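Local structure of GTP pyrophosphokinase (Streptococcus pneumoniae, 2BE3) at residues D101-Y110 against S121-T129. The protein probably transfers pyrophosphate from ATP to GTP or GDP to make the alarmone (p)ppGpp, as members of the RelA/SpoT family do. Residues are numbered along the deposited sequence; the frame is centred on the assembly and turned at random.
Sequences DMRIIQERDY and SYHVVVEYT
Strand 102-109, outermost in the five-stranded mixed sheet of this RelA/SpoT-type nucleotidyltransferase domain, pairs antiparallel with strand 122-129, and a classic beta bulge interrupts the ladder. The evidence for the bulge is a shift of register: Ile-104 faces Val-126, yet Ile-105 and Gln-106 both face Val-125. Val-125 O accepts a bond from Ile-105 N (2.9 Å) and a weak one from Gln-106 N (3.4 Å), while Val-125 N returns to Gln-106 O. On one side of the sheet, turned toward helix 89-97, Ile-104 CG1 rests against two methyls of the partner strand, 3.9 Å from Val-126 CG1 and 4.0 Å from Val-124 CG2. Farther along, the Tyr-122 hydroxyl donates to Glu-107 OE1 over a very short 2.5 Å, with OE1 near the ring plane; His-97 takes the other oxygen, OE2, so both carboxylate oxygens are held. Beyond the end of strand 102-109, Tyr-110 turns an edge to one face of His-123, centroids 5.1 Å apart and planes at 70°, while His-123 NE2 is bonded to Tyr-119; the stack and that bond together should limit rotation of the imidazole. On the side of the sheet that carries His-123 and Val-125, near the other end of the ladder, Arg-103 and Glu-127 run side by side in a salt bridge. A bend at chi3 (82°) brings both NE and NH2 of Arg-103 to 2.9 Å from Glu-127 OE1, the NH2 bond being weak. NE meets that oxygen from above the carboxylate plane, and Ile-105 CG2 sits 3.8 Å over the centre of the guanidinium.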
# COMPACT_ATOMS: atom_id res chain seq x y z
N ASP A 101 6.64 -8.53 -4.56
CA ASP A 101 6.07 -7.28 -5.07
C ASP A 101 7.17 -6.32 -5.54
O ASP A 101 6.92 -5.13 -5.81
CB ASP A 101 5.15 -6.62 -4.02
CG ASP A 101 5.90 -6.18 -2.77
OD1 ASP A 101 7.05 -6.64 -2.56
OD2 ASP A 101 5.34 -5.39 -1.98
N MSE A 102 8.39 -6.82 -5.63
CA MSE A 102 9.50 -6.03 -6.12
C MSE A 102 10.58 -6.94 -6.67
O MSE A 102 10.65 -8.14 -6.35
CB MSE A 102 10.08 -5.14 -5.01
CG MSE A 102 10.58 -5.93 -3.83
SE MSE A 102 11.19 -4.81 -2.32
CE MSE A 102 9.44 -3.82 -1.78
N ARG A 103 11.44 -6.35 -7.48
CA ARG A 103 12.57 -7.07 -8.01
C ARG A 103 13.78 -6.25 -7.68
O ARG A 103 13.85 -5.07 -8.06
CB ARG A 103 12.42 -7.30 -9.51
CG ARG A 103 13.64 -7.93 -10.14
CD ARG A 103 13.36 -8.40 -11.56
NE ARG A 103 13.45 -7.32 -12.53
CZ ARG A 103 14.43 -7.21 -13.44
NH1 ARG A 103 15.41 -8.13 -13.48
NH2 ARG A 103 14.44 -6.18 -14.31
N ILE A 104 14.72 -6.86 -6.97
CA ILE A 104 15.95 -6.18 -6.54
C ILE A 104 16.91 -6.16 -7.70
O ILE A 104 17.38 -7.20 -8.12
CB ILE A 104 16.59 -6.85 -5.30
CG1 ILE A 104 15.68 -6.63 -4.10
CG2 ILE A 104 18.01 -6.30 -5.02
CD1 ILE A 104 16.09 -7.38 -2.89
N ILE A 105 17.18 -4.98 -8.24
CA ILE A 105 18.06 -4.92 -9.40
C ILE A 105 19.50 -4.51 -9.09
O ILE A 105 20.38 -4.75 -9.87
CB ILE A 105 17.45 -4.11 -10.59
CG1 ILE A 105 17.27 -2.66 -10.19
CG2 ILE A 105 16.07 -4.70 -11.01
CD1 ILE A 105 17.59 -1.77 -11.28
N GLN A 106 19.77 -3.88 -7.95
CA GLN A 106 21.13 -3.50 -7.61
C GLN A 106 21.25 -3.26 -6.12
O GLN A 106 20.37 -2.70 -5.51
CB GLN A 106 21.54 -2.25 -8.39
CG GLN A 106 22.82 -1.66 -7.91
CD GLN A 106 23.38 -0.61 -8.84
OE1 GLN A 106 22.66 0.26 -9.35
NE2 GLN A 106 24.69 -0.67 -9.07
N GLU A 107 22.36 -3.68 -5.55
CA GLU A 107 22.66 -3.40 -4.16
C GLU A 107 24.00 -2.69 -4.05
O GLU A 107 24.92 -2.99 -4.77
CB GLU A 107 22.70 -4.70 -3.38
CG GLU A 107 21.34 -5.20 -3.01
CD GLU A 107 21.39 -6.59 -2.45
OE1 GLU A 107 22.08 -6.81 -1.43
OE2 GLU A 107 20.72 -7.47 -3.01
N ARG A 108 24.11 -1.73 -3.14
CA ARG A 108 25.37 -1.05 -2.93
C ARG A 108 25.69 -0.95 -1.45
O ARG A 108 24.96 -0.31 -0.67
CB ARG A 108 25.30 0.36 -3.46
CG ARG A 108 25.15 0.48 -4.92
CD ARG A 108 25.78 1.79 -5.27
NE ARG A 108 25.41 2.26 -6.60
CZ ARG A 108 24.36 3.04 -6.82
NH1 ARG A 108 23.60 3.42 -5.78
NH2 ARG A 108 24.08 3.43 -8.06
N ASP A 109 26.82 -1.54 -1.10
CA ASP A 109 27.22 -1.69 0.26
C ASP A 109 28.27 -0.66 0.66
O ASP A 109 29.47 -0.91 0.53
CB ASP A 109 27.75 -3.12 0.46
CG ASP A 109 28.00 -3.43 1.92
OD1 ASP A 109 27.71 -2.57 2.78
OD2 ASP A 109 28.50 -4.52 2.22
N TYR A 110 27.81 0.48 1.16
CA TYR A 110 28.71 1.52 1.65
C TYR A 110 28.91 1.41 3.13
O TYR A 110 29.27 2.37 3.77
CB TYR A 110 28.19 2.94 1.32
CG TYR A 110 28.11 3.16 -0.15
CD1 TYR A 110 29.26 3.16 -0.93
CD2 TYR A 110 26.88 3.33 -0.77
CE1 TYR A 110 29.18 3.34 -2.30
CE2 TYR A 110 26.79 3.51 -2.13
CZ TYR A 110 27.94 3.51 -2.88
OH TYR A 110 27.84 3.66 -4.24
N SER A 121 26.09 3.57 4.45
CA SER A 121 24.68 3.28 4.16
C SER A 121 24.62 2.02 3.30
O SER A 121 25.64 1.55 2.81
CB SER A 121 24.06 4.43 3.39
OG SER A 121 22.65 4.34 3.40
N TYR A 122 23.43 1.47 3.14
CA TYR A 122 23.30 0.33 2.25
C TYR A 122 22.11 0.64 1.34
O TYR A 122 21.05 0.99 1.82
CB TYR A 122 23.07 -0.95 3.06
CG TYR A 122 23.24 -2.23 2.24
CD1 TYR A 122 24.43 -2.96 2.31
CD2 TYR A 122 22.21 -2.71 1.41
CE1 TYR A 122 24.58 -4.14 1.60
CE2 TYR A 122 22.37 -3.88 0.67
CZ TYR A 122 23.55 -4.58 0.78
OH TYR A 122 23.74 -5.74 0.08
N HIS A 123 22.33 0.55 0.03
CA HIS A 123 21.34 0.94 -0.97
C HIS A 123 20.77 -0.29 -1.63
O HIS A 123 21.52 -1.14 -2.10
CB HIS A 123 21.95 1.86 -2.03
CG HIS A 123 22.53 3.14 -1.48
ND1 HIS A 123 22.97 4.17 -2.28
CD2 HIS A 123 22.77 3.53 -0.20
CE1 HIS A 123 23.42 5.15 -1.53
NE2 HIS A 123 23.32 4.79 -0.26
N VAL A 124 19.46 -0.43 -1.63
CA VAL A 124 18.85 -1.40 -2.48
C VAL A 124 17.92 -0.73 -3.49
O VAL A 124 16.99 -0.02 -3.10
CB VAL A 124 18.42 -2.74 -1.74
CG1 VAL A 124 18.64 -2.70 -0.27
CG2 VAL A 124 17.10 -3.37 -2.23
N VAL A 125 18.25 -0.90 -4.77
CA VAL A 125 17.44 -0.36 -5.86
C VAL A 125 16.49 -1.43 -6.37
O VAL A 125 16.92 -2.54 -6.63
CB VAL A 125 18.30 0.21 -7.00
CG1 VAL A 125 17.40 0.82 -8.10
CG2 VAL A 125 19.30 1.28 -6.45
N VAL A 126 15.20 -1.13 -6.46
CA VAL A 126 14.22 -2.16 -6.78
C VAL A 126 13.35 -1.70 -7.94
O VAL A 126 13.19 -0.51 -8.15
CB VAL A 126 13.30 -2.59 -5.57
CG1 VAL A 126 14.14 -3.10 -4.32
CG2 VAL A 126 12.33 -1.49 -5.17
N GLU A 127 12.84 -2.66 -8.70
CA GLU A 127 11.74 -2.39 -9.60
C GLU A 127 10.47 -2.64 -8.83
O GLU A 127 10.33 -3.68 -8.17
CB GLU A 127 11.79 -3.26 -10.83
CG GLU A 127 12.70 -2.72 -11.83
CD GLU A 127 12.94 -3.66 -12.99
OE1 GLU A 127 12.26 -4.73 -13.09
OE2 GLU A 127 13.83 -3.31 -13.80
N TYR A 128 9.57 -1.66 -8.89
CA TYR A 128 8.30 -1.70 -8.17
C TYR A 128 7.21 -1.29 -9.16
O TYR A 128 7.33 -0.27 -9.84
CB TYR A 128 8.35 -0.80 -6.93
CG TYR A 128 7.13 -0.92 -6.04
CD1 TYR A 128 7.00 -2.00 -5.16
CD2 TYR A 128 6.09 0.03 -6.10
CE1 TYR A 128 5.88 -2.14 -4.36
CE2 TYR A 128 4.95 -0.11 -5.32
CZ TYR A 128 4.85 -1.19 -4.44
OH TYR A 128 3.74 -1.33 -3.64
N THR A 129 6.18 -2.11 -9.26
CA THR A 129 5.05 -1.82 -10.14
C THR A 129 3.86 -1.30 -9.34
O THR A 129 3.43 -1.91 -8.36
CB THR A 129 4.66 -3.07 -10.94
OG1 THR A 129 5.80 -3.44 -11.71
CG2 THR A 129 3.46 -2.80 -11.92
O HOH W 1 4.84 -4.34 -7.35